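Local structure of Myo-inositol-1-phosphate synthase-related protein (Thermotoga maritima MSB8, 3CIN) at residues Lys302-His307 against Gly324-Ser329; Phe249-Asn254 against Glu296-Lys301. The protein is of unknown function but binds nicotinamide-adenine-dinucleotide and is related to the myo-inositol-1-phosphate synthases, with a Rossmann-type parallel sheet and a second, mixed beta sheet. All blocks are in the same frame, centred on the assembly; numbering follows the deposited sequence.

Contact 1 (Lys302-His307 against Gly324-Ser329). With NAD (nicotinamide-adenine-dinucleotide), chain F.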
ATOM      1  N   LYS A 302       5.116   2.634  14.663  1.00 29.45           N
ATOM      2  CA  LYS A 302       4.232   3.548  13.918  1.00 27.49           C
ATOM      3  C   LYS A 302       3.725   2.897  12.678  1.00 31.26           C
ATOM      4  O   LYS A 302       4.419   2.066  12.100  1.00 30.00           O
ATOM      5  CB  LYS A 302       4.990   4.810  13.489  1.00 32.68           C
ATOM      6  CG  LYS A 302       5.251   5.790  14.529  1.00 39.96           C
ATOM      7  CD  LYS A 302       5.627   7.081  13.823  1.00 47.89           C
ATOM      8  CE  LYS A 302       5.861   8.210  14.764  1.00 52.33           C
ATOM      9  NZ  LYS A 302       6.773   9.178  14.119  1.00 46.59           N
ATOM     10  N   PHE A 303       2.487   3.224  12.283  1.00 26.34           N
ATOM     11  CA  PHE A 303       2.016   2.951  10.941  1.00 25.28           C
ATOM     12  C   PHE A 303       2.123   4.270  10.202  1.00 28.16           C
ATOM     13  O   PHE A 303       1.710   5.298  10.717  1.00 26.76           O
ATOM     14  CB  PHE A 303       0.582   2.468  10.903  1.00 28.63           C
ATOM     15  CG  PHE A 303       0.013   2.400   9.526  1.00 26.87           C
ATOM     16  CD1 PHE A 303       0.486   1.478   8.584  1.00 24.80           C
ATOM     17  CD2 PHE A 303      -1.023   3.273   9.141  1.00 30.77           C
ATOM     18  CE1 PHE A 303      -0.055   1.427   7.300  1.00 27.01           C
ATOM     19  CE2 PHE A 303      -1.587   3.202   7.861  1.00 29.51           C
ATOM     20  CZ  PHE A 303      -1.073   2.295   6.918  1.00 30.11           C
ATOM     21  N   ILE A 304       2.682   4.239   9.005  1.00 28.04           N
ATOM     22  CA  ILE A 304       2.760   5.421   8.147  1.00 28.40           C
ATOM     23  C   ILE A 304       2.104   5.125   6.796  1.00 27.51           C
ATOM     24  O   ILE A 304       2.136   4.017   6.284  1.00 23.87           O
ATOM     25  CB  ILE A 304       4.235   5.929   7.994  1.00 29.00           C
ATOM     26  CG1 ILE A 304       5.099   4.996   7.162  1.00 33.35           C
ATOM     27  CG2 ILE A 304       4.928   6.182   9.395  1.00 30.15           C
ATOM     28  CD1 ILE A 304       6.409   5.641   6.669  1.00 37.99           C
ATOM     29  N   ALA A 305       1.535   6.173   6.166  1.00 27.03           N
ATOM     30  CA  ALA A 305       0.970   6.063   4.833  1.00 24.67           C
ATOM     31  C   ALA A 305       1.282   7.364   4.125  1.00 29.00           C
ATOM     32  O   ALA A 305       1.114   8.415   4.681  1.00 30.24           O
ATOM     33  CB  ALA A 305      -0.526   5.753   4.861  1.00 23.40           C
ATOM     34  N   ILE A 306       1.824   7.306   2.916  1.00 26.66           N
ATOM     35  CA  ILE A 306       2.224   8.516   2.183  1.00 27.81           C
ATOM     36  C   ILE A 306       1.642   8.364   0.774  1.00 27.71           C
ATOM     37  O   ILE A 306       1.718   7.319   0.184  1.00 28.42           O
ATOM     38  CB  ILE A 306       3.759   8.648   2.106  1.00 27.91           C
ATOM     39  CG1 ILE A 306       4.468   8.873   3.443  1.00 27.68           C
ATOM     40  CG2 ILE A 306       4.240   9.820   1.231  1.00 30.98           C
ATOM     41  CD1 ILE A 306       5.917   8.398   3.486  1.00 32.79           C
ATOM     42  N   HIS A 307       1.067   9.446   0.234  1.00 26.91           N
ATOM     43  CA  HIS A 307       0.565   9.459  -1.115  1.00 27.24           C
ATOM     44  C   HIS A 307       1.076  10.681  -1.803  1.00 28.94           C
ATOM     45  O   HIS A 307       0.927  11.801  -1.305  1.00 28.31           O
ATOM     46  CB  HIS A 307      -0.938   9.554  -1.106  1.00 26.30           C
ATOM     47  CG  HIS A 307      -1.559   9.671  -2.471  1.00 31.44           C
ATOM     48  ND1 HIS A 307      -2.062  10.857  -2.966  1.00 36.15           N
ATOM     49  CD2 HIS A 307      -1.743   8.751  -3.440  1.00 33.82           C
ATOM     50  CE1 HIS A 307      -2.526  10.650  -4.186  1.00 34.46           C
ATOM     51  NE2 HIS A 307      -2.350   9.381  -4.495  1.00 31.94           N
ATOM     52  N   GLY A 324       4.158   1.848   5.758  1.00 31.02           N
ATOM     53  CA  GLY A 324       5.294   1.277   6.508  1.00 29.17           C
ATOM     54  C   GLY A 324       4.904   0.998   7.919  1.00 30.37           C
ATOM     55  O   GLY A 324       3.932   1.565   8.425  1.00 26.98           O
ATOM     56  N   ARG A 325       5.667   0.119   8.553  1.00 26.53           N
ATOM     57  CA  ARG A 325       5.599  -0.051  10.004  1.00 27.46           C
ATOM     58  C   ARG A 325       7.012   0.150  10.443  1.00 30.26           C
ATOM     59  O   ARG A 325       7.879  -0.663  10.098  1.00 35.62           O
ATOM     60  CB  ARG A 325       5.173  -1.450  10.347  1.00 32.16           C
ATOM     61  CG  ARG A 325       3.750  -1.741  10.022  1.00 41.97           C
ATOM     62  CD  ARG A 325       2.758  -0.902  10.909  1.00 40.02           C
ATOM     63  NE  ARG A 325       2.922  -0.859  12.377  1.00 31.46           N
ATOM     64  CZ  ARG A 325       2.473  -1.769  13.257  1.00 37.63           C
ATOM     65  NH1 ARG A 325       1.910  -2.869  12.836  1.00 40.88           N
ATOM     66  NH2 ARG A 325       2.598  -1.604  14.565  1.00 41.19           N
ATOM     67  N   ILE A 326       7.214   1.160  11.241  1.00 29.22           N
ATOM     68  CA  ILE A 326       8.549   1.569  11.680  1.00 26.72           C
ATOM     69  C   ILE A 326       8.640   1.741  13.210  1.00 32.80           C
ATOM     70  O   ILE A 326       7.818   2.404  13.846  1.00 34.16           O
ATOM     71  CB  ILE A 326       9.043   2.773  10.911  1.00 34.90           C
ATOM     72  CG1 ILE A 326       8.111   3.955  11.009  1.00 42.17           C
ATOM     73  CG2 ILE A 326       9.106   2.490   9.373  1.00 40.45           C
ATOM     74  CD1 ILE A 326       8.498   5.004   9.990  1.00 48.59           C
ATOM     75  N   ASN A 327       9.672   1.140  13.800  1.00 29.44           N
ATOM     76  CA  ASN A 327       9.870   1.232  15.225  1.00 30.73           C
ATOM     77  C   ASN A 327      10.467   2.560  15.578  1.00 35.22           C
ATOM     78  O   ASN A 327      11.651   2.837  15.281  1.00 35.25           O
ATOM     79  CB  ASN A 327      10.759   0.072  15.680  1.00 29.78           C
ATOM     80  CG  ASN A 327      10.049  -1.217  15.728  1.00 33.78           C
ATOM     81  OD1 ASN A 327       9.405  -1.528  16.732  1.00 34.35           O
ATOM     82  ND2 ASN A 327      10.199  -2.037  14.688  1.00 31.99           N
ATOM     83  N   ASP A 328       9.682   3.373  16.303  1.00 34.47           N
ATOM     84  CA  ASP A 328      10.065   4.751  16.599  1.00 38.57           C
ATOM     85  C   ASP A 328      11.336   4.938  17.397  1.00 29.46           C
ATOM     86  O   ASP A 328      12.266   5.656  16.992  1.00 33.35           O
ATOM     87  CB  ASP A 328       8.951   5.402  17.432  1.00 42.23           C
ATOM     88  CG  ASP A 328       7.908   6.042  16.607  1.00 59.01           C
ATOM     89  OD1 ASP A 328       8.261   6.624  15.550  1.00 70.58           O
ATOM     90  OD2 ASP A 328       6.733   5.968  17.049  1.00 64.35           O
ATOM     91  N   SER A 329      11.316   4.375  18.593  1.00 35.22           N
ATOM     92  CA  SER A 329      12.352   4.688  19.557  1.00 33.06           C
ATOM     93  C   SER A 329      13.674   4.092  19.128  1.00 31.02           C
ATOM     94  O   SER A 329      14.713   4.721  19.279  1.00 33.77           O
ATOM     95  CB  SER A 329      11.912   4.196  20.927  0.65 35.17           C
ATOM     96  OG  SER A 329      10.744   4.930  21.277  0.65 32.96           O
TER
HETATM   97  PA  NAD F 400       8.302   9.384  26.183  1.00 30.21           P
HETATM   98  O1A NAD F 400       8.344   7.879  26.214  1.00 30.14           O
HETATM   99  O2A NAD F 400       7.016   9.918  26.735  1.00 32.40           O
HETATM  100  O5B NAD F 400       9.458   9.856  27.133  1.00 29.79           O
HETATM  101  C5B NAD F 400       9.547  11.216  27.551  1.00 33.91           C
HETATM  102  C4B NAD F 400      10.173  11.221  28.935  1.00 31.32           C
HETATM  103  O4B NAD F 400      10.493  12.557  29.289  1.00 31.01           O
HETATM  104  C3B NAD F 400       9.286  10.669  30.044  1.00 31.00           C
HETATM  105  O3B NAD F 400      10.014   9.811  30.906  1.00 28.33           O
HETATM  106  C2B NAD F 400       8.836  11.916  30.795  1.00 33.16           C
HETATM  107  O2B NAD F 400       8.407  11.633  32.099  1.00 29.18           O
HETATM  108  C1B NAD F 400      10.075  12.773  30.660  1.00 30.92           C
HETATM  109  N9A NAD F 400       9.869  14.213  30.841  1.00 26.88           N
HETATM  110  C8A NAD F 400       8.771  14.921  30.361  1.00 28.52           C
HETATM  111  N7A NAD F 400       9.025  16.251  30.612  1.00 29.18           N
HETATM  112  C5A NAD F 400      10.239  16.339  31.247  1.00 28.23           C
HETATM  113  C6A NAD F 400      10.933  17.414  31.808  1.00 30.78           C
HETATM  114  N6A NAD F 400      10.494  18.709  31.716  1.00 31.10           N
HETATM  115  N1A NAD F 400      12.176  17.148  32.348  1.00 26.93           N
HETATM  116  C2A NAD F 400      12.659  15.853  32.398  1.00 28.62           C
HETATM  117  N3A NAD F 400      11.949  14.770  31.922  1.00 26.17           N
HETATM  118  C4A NAD F 400      10.752  15.045  31.364  1.00 26.24           C
HETATM  119  O3  NAD F 400       8.584   9.927  24.732  1.00 28.15           O
HETATM  120  PN  NAD F 400       9.616   9.325  23.701  1.00 29.79           P
HETATM  121  O1N NAD F 400       8.853   8.504  22.717  1.00 31.96           O
HETATM  122  O2N NAD F 400      10.832   8.822  24.404  1.00 29.80           O
HETATM  123  O5D NAD F 400      10.017  10.633  22.887  1.00 31.31           O
HETATM  124  C5D NAD F 400      10.874  11.592  23.463  1.00 32.51           C
HETATM  125  C4D NAD F 400      10.920  12.867  22.629  1.00 31.50           C
HETATM  126  O4D NAD F 400      11.556  12.578  21.413  1.00 31.31           O
HETATM  127  C3D NAD F 400       9.577  13.502  22.304  1.00 30.99           C
HETATM  128  O3D NAD F 400       9.698  14.948  22.332  1.00 34.51           O
HETATM  129  C2D NAD F 400       9.379  13.075  20.859  1.00 33.56           C
HETATM  130  O2D NAD F 400       8.571  14.003  20.130  1.00 38.87           O
HETATM  131  C1D NAD F 400      10.808  13.136  20.366  1.00 33.24           C
HETATM  132  N1N NAD F 400      11.022  12.362  19.145  1.00 36.64           N
HETATM  133  C2N NAD F 400      10.793  11.047  19.143  1.00 35.64           C
HETATM  134  C3N NAD F 400      11.066  10.385  17.916  1.00 42.39           C
HETATM  135  C7N NAD F 400      11.076   8.925  17.939  1.00 41.61           C
HETATM  136  O7N NAD F 400      10.707   8.340  19.118  1.00 48.49           O
HETATM  137  N7N NAD F 400      11.442   8.238  16.845  1.00 57.75           N
HETATM  138  C4N NAD F 400      11.516  11.050  16.792  1.00 43.86           C
HETATM  139  C5N NAD F 400      11.726  12.399  16.827  1.00 51.05           C
HETATM  140  C6N NAD F 400      11.485  13.043  18.049  1.00 38.95           C
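With CG anti to its carbonyl carbon (chi1 -76°) and the rest of its chain extended, Lys302 crosses the Asp328 side chain at about a right angle; Arg325, bent at chi2 and chi3, curls back over the opposite backbone. The segments belong to a beta hairpin of strands 301-311 and 317-327 in the mixed sheet. Gly324 and Ile304 form a hydrogen-bonded pair, with Ile304 N to Gly324 O at 3.0 Å, and Lys302 pairs likewise with Ile326. Lys302 O is gripped twice, by Ile326 N at 3.1 Å and by Arg325 NE at 3.3 Å. The oxygen lies in the guanidinium plane, whereas NE sits above the carbonyl plane, 61° out of it. NH2 of Arg325 binds Lys301 O, and NH1 forms salt bridges to Glu309 and Glu319 of the second subunit. On the face of Phe303 and Arg325, CD of Arg325 lies at the edge of the Phe303 ring. On the face of Lys302, Ile304 and Ile326, Ile304 CG2 packs on Ile326 CD1 at 3.8 Å. The Lys302 methylenes cross the Asp328 carboxylate, and NZ ends in a salt bridge to OD1 of 3.3 Å. At the start of helix 328-348, Asp328 O accepts a hydrogen bond from the nicotinamide N7N of NAD at 2.7 Å.

Contact 2 (Phe249-Asn254 against Glu296-Lys301); sequences FNIGGN and EPLGDK
Asn254 and Asp300 meet through a nearly straight hydrogen bond, ND2 to OD1 at 2.9 Å with an angle of 171° at the hydrogen. The acceptor lies in the amide plane of Asn254 and is approached on its anti lone pair, the one away from OD2, with amide and carboxylate nearly coplanar. A backbone bond lies next to it: Gly253 N donates to Gly299 O at 2.9 Å. Apolar contact adds to the first shell. Leu298 CD1 touches Ile251 CG2 at 3.8 Å, the two side chains crossing at about a right angle, while Leu298 CB lies against the backbone of Gly252 and Gly253. Gly253 has no side chain, and its CA comes to 3.7 Å from Glu296 O; a CB there would point toward the 296-301 loop. A water lies 3.0 Å from both Gly253 O and Glu296 O and bridges them, tying the same two residues together.

Behind this shell, the loop is shaped by its own bonds. Gly299 N, just after the 3-10 segment 296-298, bonds back to Glu296 O, and Lys301 N to Leu298 O closes a type II' beta turn at 3.1 Å. Gly299 follows Leu298 in that turn with a positive phi of 50°, a conformation favouring glycine. Asp300 then places its CG anti to the backbone N (chi1 -167°), which carries OD1 toward Asn254; Ser329 is the other partner of OD1.

The contact joins the end of strand 242-252 to the loop between strands 287-294 and 301-311, its two neighbours in the mixed sheet. Asn254 and Asp300 both touch Tyr23 of helix 23-36 and Asp328 of helix 328-348, while Leu298 packs on Arg325 of strand 317-327.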
ATOM      1  N   PHE A 249       0.383  10.312   6.527  1.00 27.68           N
ATOM      2  CA  PHE A 249      -0.369   9.947   7.715  1.00 27.77           C
ATOM      3  C   PHE A 249       0.563   9.207   8.600  1.00 29.58           C
ATOM      4  O   PHE A 249       1.287   8.358   8.088  1.00 27.96           O
ATOM      5  CB  PHE A 249      -1.511   9.047   7.307  0.65 27.09           C
ATOM      6  CG  PHE A 249      -2.357   8.499   8.445  0.65 30.05           C
ATOM      7  CD1 PHE A 249      -3.026   9.347   9.317  0.65 29.55           C
ATOM      8  CD2 PHE A 249      -2.543   7.127   8.594  0.65 26.68           C
ATOM      9  CE1 PHE A 249      -3.856   8.827  10.334  0.65 30.64           C
ATOM     10  CE2 PHE A 249      -3.339   6.617   9.609  0.65 33.26           C
ATOM     11  CZ  PHE A 249      -4.015   7.475  10.466  0.65 27.25           C
ATOM     12  N   ASN A 250       0.562   9.509   9.908  1.00 28.25           N
ATOM     13  CA  ASN A 250       1.447   8.806  10.840  1.00 27.76           C
ATOM     14  C   ASN A 250       0.710   8.610  12.161  1.00 29.01           C
ATOM     15  O   ASN A 250       0.087   9.534  12.655  1.00 28.84           O
ATOM     16  CB  ASN A 250       2.777   9.524  11.010  1.00 34.12           C
ATOM     17  CG  ASN A 250       2.685  11.023  10.720  1.00 39.22           C
ATOM     18  OD1 ASN A 250       2.464  11.452   9.558  1.00 42.14           O
ATOM     19  ND2 ASN A 250       2.836  11.828  11.756  1.00 35.26           N
ATOM     20  N   ILE A 251       0.728   7.403  12.698  1.00 25.66           N
ATOM     21  CA  ILE A 251      -0.019   7.082  13.903  1.00 24.56           C
ATOM     22  C   ILE A 251       0.754   6.039  14.705  1.00 27.86           C
ATOM     23  O   ILE A 251       1.403   5.165  14.134  1.00 27.47           O
ATOM     24  CB  ILE A 251      -1.423   6.617  13.577  1.00 25.57           C
ATOM     25  CG1 ILE A 251      -2.301   6.469  14.768  1.00 34.05           C
ATOM     26  CG2 ILE A 251      -1.503   5.245  12.754  1.00 25.86           C
ATOM     27  CD1 ILE A 251      -3.736   6.371  14.376  1.00 31.46           C
ATOM     28  N   GLY A 252       0.623   6.104  16.014  1.00 29.91           N
ATOM     29  CA  GLY A 252       1.315   5.158  16.890  1.00 28.03           C
ATOM     30  C   GLY A 252       0.717   5.194  18.284  1.00 28.54           C
ATOM     31  O   GLY A 252      -0.247   5.906  18.526  1.00 26.27           O
ATOM     32  N   GLY A 253       1.307   4.409  19.177  1.00 27.29           N
ATOM     33  CA  GLY A 253       0.741   4.124  20.483  1.00 25.18           C
ATOM     34  C   GLY A 253       1.518   4.662  21.665  1.00 25.84           C
ATOM     35  O   GLY A 253       1.242   4.248  22.820  1.00 30.18           O
ATOM     36  N   ASN A 254       2.442   5.564  21.404  1.00 30.75           N
ATOM     37  CA  ASN A 254       3.213   6.212  22.474  1.00 34.73           C
ATOM     38  C   ASN A 254       2.450   7.372  23.133  1.00 33.38           C
ATOM     39  O   ASN A 254       1.787   8.213  22.483  1.00 34.37           O
ATOM     40  CB  ASN A 254       4.569   6.643  21.908  1.00 36.44           C
ATOM     41  CG  ASN A 254       5.522   5.433  21.594  1.00 48.63           C
ATOM     42  OD1 ASN A 254       5.347   4.310  22.129  1.00 57.27           O
ATOM     43  ND2 ASN A 254       6.542   5.673  20.728  1.00 50.47           N
ATOM     44  N   GLU A 296      -3.370   3.129  20.719  1.00 24.84           N
ATOM     45  CA  GLU A 296      -2.571   2.491  21.758  1.00 26.15           C
ATOM     46  C   GLU A 296      -1.939   1.143  21.375  1.00 28.18           C
ATOM     47  O   GLU A 296      -0.778   0.919  21.681  1.00 27.86           O
ATOM     48  CB  GLU A 296      -3.406   2.330  23.003  1.00 29.10           C
ATOM     49  CG  GLU A 296      -2.594   1.843  24.175  1.00 28.48           C
ATOM     50  CD  GLU A 296      -2.525   0.320  24.313  1.00 43.78           C
ATOM     51  OE1 GLU A 296      -3.285  -0.400  23.632  1.00 42.17           O
ATOM     52  OE2 GLU A 296      -1.711  -0.145  25.152  1.00 50.47           O
ATOM     53  N   PRO A 297      -2.705   0.248  20.736  1.00 26.85           N
ATOM     54  CA  PRO A 297      -2.067  -1.086  20.486  1.00 27.21           C
ATOM     55  C   PRO A 297      -0.886  -1.111  19.514  1.00 28.93           C
ATOM     56  O   PRO A 297      -0.242  -2.140  19.403  1.00 29.86           O
ATOM     57  CB  PRO A 297      -3.221  -1.959  20.000  1.00 28.95           C
ATOM     58  CG  PRO A 297      -4.446  -1.227  20.383  1.00 30.92           C
ATOM     59  CD  PRO A 297      -4.123   0.236  20.328  1.00 25.62           C
ATOM     60  N   LEU A 298      -0.641  -0.028  18.767  1.00 26.59           N
ATOM     61  CA  LEU A 298       0.487   0.026  17.853  1.00 25.92           C
ATOM     62  C   LEU A 298       1.767   0.115  18.653  1.00 28.15           C
ATOM     63  O   LEU A 298       2.829  -0.188  18.112  1.00 30.98           O
ATOM     64  CB  LEU A 298       0.405   1.215  16.898  1.00 25.31           C
ATOM     65  CG  LEU A 298      -0.758   1.081  15.889  1.00 28.07           C
ATOM     66  CD1 LEU A 298      -0.844   2.381  15.138  1.00 25.70           C
ATOM     67  CD2 LEU A 298      -0.543  -0.047  14.861  1.00 32.85           C
ATOM     68  N   GLY A 299       1.685   0.556  19.905  1.00 27.90           N
ATOM     69  CA  GLY A 299       2.876   0.773  20.722  1.00 30.46           C
ATOM     70  C   GLY A 299       3.925   1.605  20.025  1.00 28.21           C
ATOM     71  O   GLY A 299       3.651   2.643  19.352  1.00 33.13           O
ATOM     72  N   ASP A 300       5.180   1.150  20.163  1.00 32.46           N
ATOM     73  CA  ASP A 300       6.302   1.892  19.654  1.00 32.43           C
ATOM     74  C   ASP A 300       6.496   1.743  18.130  1.00 34.18           C
ATOM     75  O   ASP A 300       7.349   2.418  17.550  1.00 39.37           O
ATOM     76  CB  ASP A 300       7.583   1.510  20.416  1.00 34.89           C
ATOM     77  CG  ASP A 300       8.721   2.480  20.154  1.00 36.22           C
ATOM     78  OD1 ASP A 300       8.569   3.716  20.263  1.00 47.88           O
ATOM     79  OD2 ASP A 300       9.792   1.964  19.810  1.00 57.23           O
ATOM     80  N   LYS A 301       5.616   1.006  17.480  1.00 31.69           N
ATOM     81  CA  LYS A 301       5.781   0.761  16.037  1.00 29.05           C
ATOM     82  C   LYS A 301       4.716   1.493  15.204  1.00 30.51           C
ATOM     83  O   LYS A 301       3.625   0.967  15.046  1.00 33.45           O
ATOM     84  CB  LYS A 301       5.783  -0.730  15.743  1.00 31.98           C
ATOM     85  CG  LYS A 301       6.428  -1.153  14.376  1.00 33.56           C
ATOM     86  CD  LYS A 301       6.516  -2.714  14.216  1.00 34.34           C
ATOM     87  CE  LYS A 301       7.274  -3.068  12.898  1.00 45.26           C
ATOM     88  NZ  LYS A 301       7.253  -4.524  12.541  1.00 50.74           N
TER
HETATM   89  O   HOH W   1       1.184   1.377  23.842  1.00 45.81           O

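Contacts 1 and 2 lie on the same side of the chain's centre, with their own centres about 9 Å apart, and share the mixed sheet through neighbouring strands 242-252 and 301-311. A probable backbone hydrogen bond, Phe249 N to Ala305 O at 2.7 Å, joins those strands. Near the ligand, Ser329 OG lies 2.7 Å from Asp300 OD1, a probable hydrogen bond linking the start of helix 328-348 to the turn of contact 2, and Arg325 NH2 packs on Leu298 CD2 at 3.5 Å. Both contacts approach NAD: Asp328 of contact 1 bonds it directly, while the side chain of Asn254 in contact 2 lies about 4 Å from it (nearest atoms). Both also touch the second subunit.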